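Local coordinates for protein FI20010p1 (PDB 7CFB) that probably acts, as Krimper, in piRNA amplification and gene silencing in the fly, through Tudor-family domains, at residues 57-70 / 155-169. Sequence-based numbering, arbitrary orientation.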
# COMPACT_ATOMS: atom_id res chain seq x y z
N VAL A 57 4.77 -7.14 6.34
CA VAL A 57 5.58 -7.21 7.58
C VAL A 57 6.96 -6.80 7.10
O VAL A 57 7.47 -7.45 6.24
CB VAL A 57 5.51 -8.62 8.18
CG1 VAL A 57 6.71 -8.94 9.04
CG2 VAL A 57 4.23 -8.81 8.96
N ASP A 58 7.45 -5.67 7.56
CA ASP A 58 8.76 -5.24 7.05
C ASP A 58 9.79 -5.66 8.09
O ASP A 58 10.09 -4.85 8.96
CB ASP A 58 8.77 -3.73 6.80
CG ASP A 58 10.09 -3.22 6.28
OD1 ASP A 58 10.99 -4.03 6.13
OD2 ASP A 58 10.19 -2.03 6.02
N VAL A 59 10.45 -6.79 7.87
CA VAL A 59 11.41 -7.37 8.86
C VAL A 59 12.77 -6.66 8.82
O VAL A 59 13.62 -7.09 9.57
CB VAL A 59 11.51 -8.90 8.82
CG1 VAL A 59 11.89 -9.45 10.17
CG2 VAL A 59 10.21 -9.56 8.40
N THR A 60 12.89 -5.67 7.94
CA THR A 60 14.09 -4.85 7.84
C THR A 60 13.84 -3.55 8.58
O THR A 60 14.77 -2.85 8.83
CB THR A 60 14.42 -4.58 6.38
OG1 THR A 60 13.70 -3.42 5.97
CG2 THR A 60 14.03 -5.74 5.51
N ASP A 61 12.56 -3.19 8.80
CA ASP A 61 12.20 -1.93 9.51
C ASP A 61 11.44 -2.22 10.81
O ASP A 61 10.92 -1.27 11.43
CB ASP A 61 11.42 -0.98 8.60
CG ASP A 61 11.34 0.44 9.13
OD1 ASP A 61 12.37 0.94 9.62
OD2 ASP A 61 10.25 1.04 9.04
N ASN A 62 11.38 -3.50 11.18
CA ASN A 62 10.66 -4.06 12.36
C ASN A 62 9.13 -3.95 12.27
O ASN A 62 8.49 -4.95 12.43
CB ASN A 62 11.27 -3.61 13.70
CG ASN A 62 10.94 -4.52 14.86
OD1 ASN A 62 10.40 -5.61 14.68
ND2 ASN A 62 11.22 -4.05 16.07
N CYS A 63 8.58 -2.78 11.95
CA CYS A 63 7.12 -2.51 11.94
C CYS A 63 6.38 -3.30 10.87
O CYS A 63 6.98 -3.72 9.91
CB CYS A 63 6.88 -1.08 11.55
SG CYS A 63 6.90 -0.97 9.75
N ALA A 64 5.08 -3.47 11.10
CA ALA A 64 4.11 -4.15 10.24
C ALA A 64 3.01 -3.17 9.83
O ALA A 64 3.03 -2.05 10.27
CB ALA A 64 3.53 -5.32 10.95
N TYR A 65 2.17 -3.59 8.90
CA TYR A 65 1.05 -2.74 8.42
C TYR A 65 -0.25 -3.54 8.42
O TYR A 65 -0.26 -4.67 8.01
CB TYR A 65 1.39 -2.17 7.05
CG TYR A 65 2.45 -1.11 7.06
CD1 TYR A 65 3.79 -1.44 7.01
CD2 TYR A 65 2.12 0.23 7.10
CE1 TYR A 65 4.77 -0.47 7.01
CE2 TYR A 65 3.08 1.21 7.10
CZ TYR A 65 4.41 0.86 7.05
OH TYR A 65 5.36 1.81 7.06
N VAL A 66 -1.32 -2.92 8.88
CA VAL A 66 -2.66 -3.55 8.90
C VAL A 66 -3.63 -2.70 8.08
O VAL A 66 -3.45 -1.51 8.05
CB VAL A 66 -3.18 -3.83 10.32
CG1 VAL A 66 -2.35 -4.87 11.02
CG2 VAL A 66 -3.28 -2.58 11.15
N ALA A 67 -4.55 -3.36 7.39
CA ALA A 67 -5.53 -2.68 6.53
C ALA A 67 -6.92 -3.22 6.77
O ALA A 67 -7.10 -4.42 6.76
CB ALA A 67 -5.13 -2.82 5.10
N LYS A 68 -7.86 -2.33 7.01
CA LYS A 68 -9.26 -2.74 7.22
C LYS A 68 -9.86 -3.31 5.94
O LYS A 68 -10.52 -4.29 6.04
CB LYS A 68 -10.08 -1.64 7.87
CG LYS A 68 -10.35 -1.85 9.34
CD LYS A 68 -11.24 -3.01 9.56
CE LYS A 68 -11.93 -3.02 10.90
NZ LYS A 68 -12.64 -4.29 11.09
N TRP A 69 -9.62 -2.70 4.78
CA TRP A 69 -10.21 -3.17 3.50
C TRP A 69 -11.72 -3.32 3.67
O TRP A 69 -12.27 -4.32 3.28
CB TRP A 69 -9.54 -4.46 2.98
CG TRP A 69 -8.21 -4.22 2.35
CD1 TRP A 69 -7.02 -4.67 2.80
CD2 TRP A 69 -7.93 -3.46 1.18
NE1 TRP A 69 -6.02 -4.25 1.98
CE2 TRP A 69 -6.54 -3.50 0.99
CE3 TRP A 69 -8.71 -2.76 0.27
CZ2 TRP A 69 -5.92 -2.89 -0.08
CZ3 TRP A 69 -8.08 -2.12 -0.77
CH2 TRP A 69 -6.72 -2.19 -0.95
N ASP A 70 -12.35 -2.31 4.31
CA ASP A 70 -13.82 -2.19 4.56
C ASP A 70 -14.60 -1.75 3.31
O ASP A 70 -14.02 -1.03 2.44
CB ASP A 70 -14.13 -1.20 5.68
CG ASP A 70 -14.31 0.25 5.24
OD1 ASP A 70 -13.66 0.69 4.28
OD2 ASP A 70 -15.09 0.93 5.90
N GLN A 155 -5.10 2.53 2.94
CA GLN A 155 -5.48 1.32 3.69
C GLN A 155 -4.42 0.91 4.71
O GLN A 155 -4.79 0.45 5.75
CB GLN A 155 -5.83 0.20 2.72
CG GLN A 155 -7.06 0.53 1.88
CD GLN A 155 -8.26 0.70 2.77
OE1 GLN A 155 -8.69 -0.22 3.42
NE2 GLN A 155 -8.80 1.89 2.82
N ALA A 156 -3.15 1.07 4.37
CA ALA A 156 -2.08 0.53 5.23
C ALA A 156 -1.76 1.42 6.42
O ALA A 156 -1.26 2.49 6.24
CB ALA A 156 -0.87 0.22 4.40
N ILE A 157 -2.01 0.89 7.61
CA ILE A 157 -1.75 1.62 8.88
C ILE A 157 -0.51 1.02 9.56
O ILE A 157 -0.49 -0.16 9.80
CB ILE A 157 -2.97 1.60 9.81
CG1 ILE A 157 -4.24 2.07 9.12
CG2 ILE A 157 -2.67 2.41 11.05
CD1 ILE A 157 -4.15 3.46 8.60
N ARG A 158 0.47 1.85 9.87
CA ARG A 158 1.72 1.41 10.52
C ARG A 158 1.37 0.85 11.89
O ARG A 158 0.56 1.42 12.57
CB ARG A 158 2.71 2.57 10.58
CG ARG A 158 4.13 2.18 10.94
CD ARG A 158 5.15 3.26 10.63
NE ARG A 158 6.34 2.92 11.39
CZ ARG A 158 7.46 2.42 10.89
NH1 ARG A 158 8.45 2.14 11.71
NH2 ARG A 158 7.59 2.20 9.60
N CYS A 159 1.96 -0.27 12.22
CA CYS A 159 1.65 -0.99 13.46
C CYS A 159 2.88 -1.65 14.06
O CYS A 159 3.51 -2.43 13.39
CB CYS A 159 0.65 -2.07 13.09
SG CYS A 159 -0.09 -2.92 14.49
N ASP A 160 3.13 -1.38 15.33
CA ASP A 160 4.20 -2.05 16.08
C ASP A 160 3.54 -3.29 16.68
O ASP A 160 2.70 -3.14 17.52
CB ASP A 160 4.82 -1.09 17.10
CG ASP A 160 5.78 -1.73 18.08
OD1 ASP A 160 6.01 -2.93 17.98
OD2 ASP A 160 6.27 -1.01 18.94
N LEU A 161 3.87 -4.47 16.17
CA LEU A 161 3.27 -5.71 16.70
C LEU A 161 4.12 -6.18 17.87
O LEU A 161 5.30 -6.28 17.70
CB LEU A 161 3.20 -6.78 15.61
CG LEU A 161 2.11 -6.61 14.56
CD1 LEU A 161 2.27 -7.61 13.46
CD2 LEU A 161 0.72 -6.69 15.13
N ILE A 162 3.50 -6.49 19.00
CA ILE A 162 4.25 -6.90 20.22
C ILE A 162 3.79 -8.27 20.67
O ILE A 162 2.77 -8.72 20.21
CB ILE A 162 4.06 -5.85 21.33
CG1 ILE A 162 2.62 -5.82 21.82
CG2 ILE A 162 4.51 -4.49 20.87
CD1 ILE A 162 2.37 -4.77 22.82
N ASN A 163 4.60 -8.92 21.51
CA ASN A 163 4.32 -10.25 22.07
C ASN A 163 4.09 -11.26 20.95
O ASN A 163 3.14 -11.99 21.01
CB ASN A 163 3.17 -10.21 23.08
CG ASN A 163 3.26 -9.08 24.08
OD1 ASN A 163 2.25 -8.50 24.44
ND2 ASN A 163 4.44 -8.77 24.56
N CYS A 164 4.92 -11.22 19.91
CA CYS A 164 4.74 -12.20 18.82
C CYS A 164 6.05 -12.38 18.06
O CYS A 164 6.93 -11.56 18.20
CB CYS A 164 3.66 -11.76 17.85
SG CYS A 164 4.01 -10.18 17.05
N ASP A 165 6.09 -13.41 17.24
CA ASP A 165 7.26 -13.70 16.38
C ASP A 165 7.00 -13.00 15.05
O ASP A 165 6.24 -13.52 14.26
CB ASP A 165 7.45 -15.20 16.26
CG ASP A 165 8.66 -15.66 15.49
OD1 ASP A 165 9.59 -14.91 15.37
OD2 ASP A 165 8.63 -16.78 15.02
N ILE A 166 7.67 -11.88 14.85
CA ILE A 166 7.50 -11.07 13.62
C ILE A 166 7.87 -11.91 12.42
O ILE A 166 7.16 -11.85 11.44
CB ILE A 166 8.40 -9.84 13.72
CG1 ILE A 166 8.10 -9.06 15.00
CG2 ILE A 166 8.28 -8.98 12.49
CD1 ILE A 166 8.62 -9.75 16.25
N ALA A 167 8.94 -12.69 12.52
CA ALA A 167 9.33 -13.51 11.36
C ALA A 167 8.21 -14.48 11.01
O ALA A 167 7.91 -14.64 9.85
CB ALA A 167 10.61 -14.24 11.67
N ASN A 168 7.61 -15.09 12.01
CA ASN A 168 6.49 -16.04 11.77
C ASN A 168 5.28 -15.29 11.22
O ASN A 168 4.61 -15.83 10.37
CB ASN A 168 6.16 -16.91 12.98
CG ASN A 168 5.23 -18.03 12.57
OD1 ASN A 168 5.33 -18.54 11.46
ND2 ASN A 168 4.29 -18.38 13.43
N MET A 169 5.08 -14.05 11.65
CA MET A 169 3.96 -13.17 11.22
C MET A 169 4.06 -12.88 9.72
O MET A 169 3.04 -12.80 9.11
CB MET A 169 3.95 -11.88 12.03
CG MET A 169 3.53 -12.06 13.46
SD MET A 169 2.01 -12.95 13.69
CE MET A 169 0.87 -11.78 12.98
O HOH W 1 6.59 -4.93 15.18
O HOH W 2 -7.29 0.12 7.13
O HOH W 3 -10.93 0.37 4.93
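Gln155 OE1 is gripped twice: the backbone N of Trp69 donates to it over 3.0 Å, nearly head-on to the amide C=O, and a water that also bridges to Asp70 donates to it as well. With chi1 at -65°, Gln155 CG is set over the six-membered ring of Trp69, 3.8 Å from the centroid and almost on the ring normal, a CH-pi contact, while the bend at chi2 (-62°) carries the amide round to bring OE1 to the peptide N of the same residue. Beyond this end the two strands pair antiparallel. Val66 and Ile157 exchange two backbone hydrogen bonds, as do Ala64 and Cys159, and on the face of Ala64 and Val66 the Ala64 CB meets Leu161 CD1 at 3.6 Å. Tyr65 and Arg158 form the non-hydrogen-bonded pair between them, their side chains on the other face. Arg158, with CG anti to its N (chi1 -167°) and extended as far as NE, runs past the phenol ring to Asp61. There NH2 makes a salt bridge to OD2 of Asp61 at 3.0 Å, in the guanidinium plane, and a weak bond to Tyr65 OH; Cys63 CB lies 3.5 Å above the centre of that plane. A leucine in place of Arg158 would probably leave the Asp61 carboxylate without its cationic mate and Cys63 without the flat group packed against it. Farther on, Ile166 CG2 of the short helix 166-169 packs against Val57 CG1 at 3.8 Å. Strand 64-67 thus sits between 49-57 and 157-161 in a five-stranded mixed sheet, consistent with the SN-like half that accompanies the Tudor barrel in extended Tudor domains.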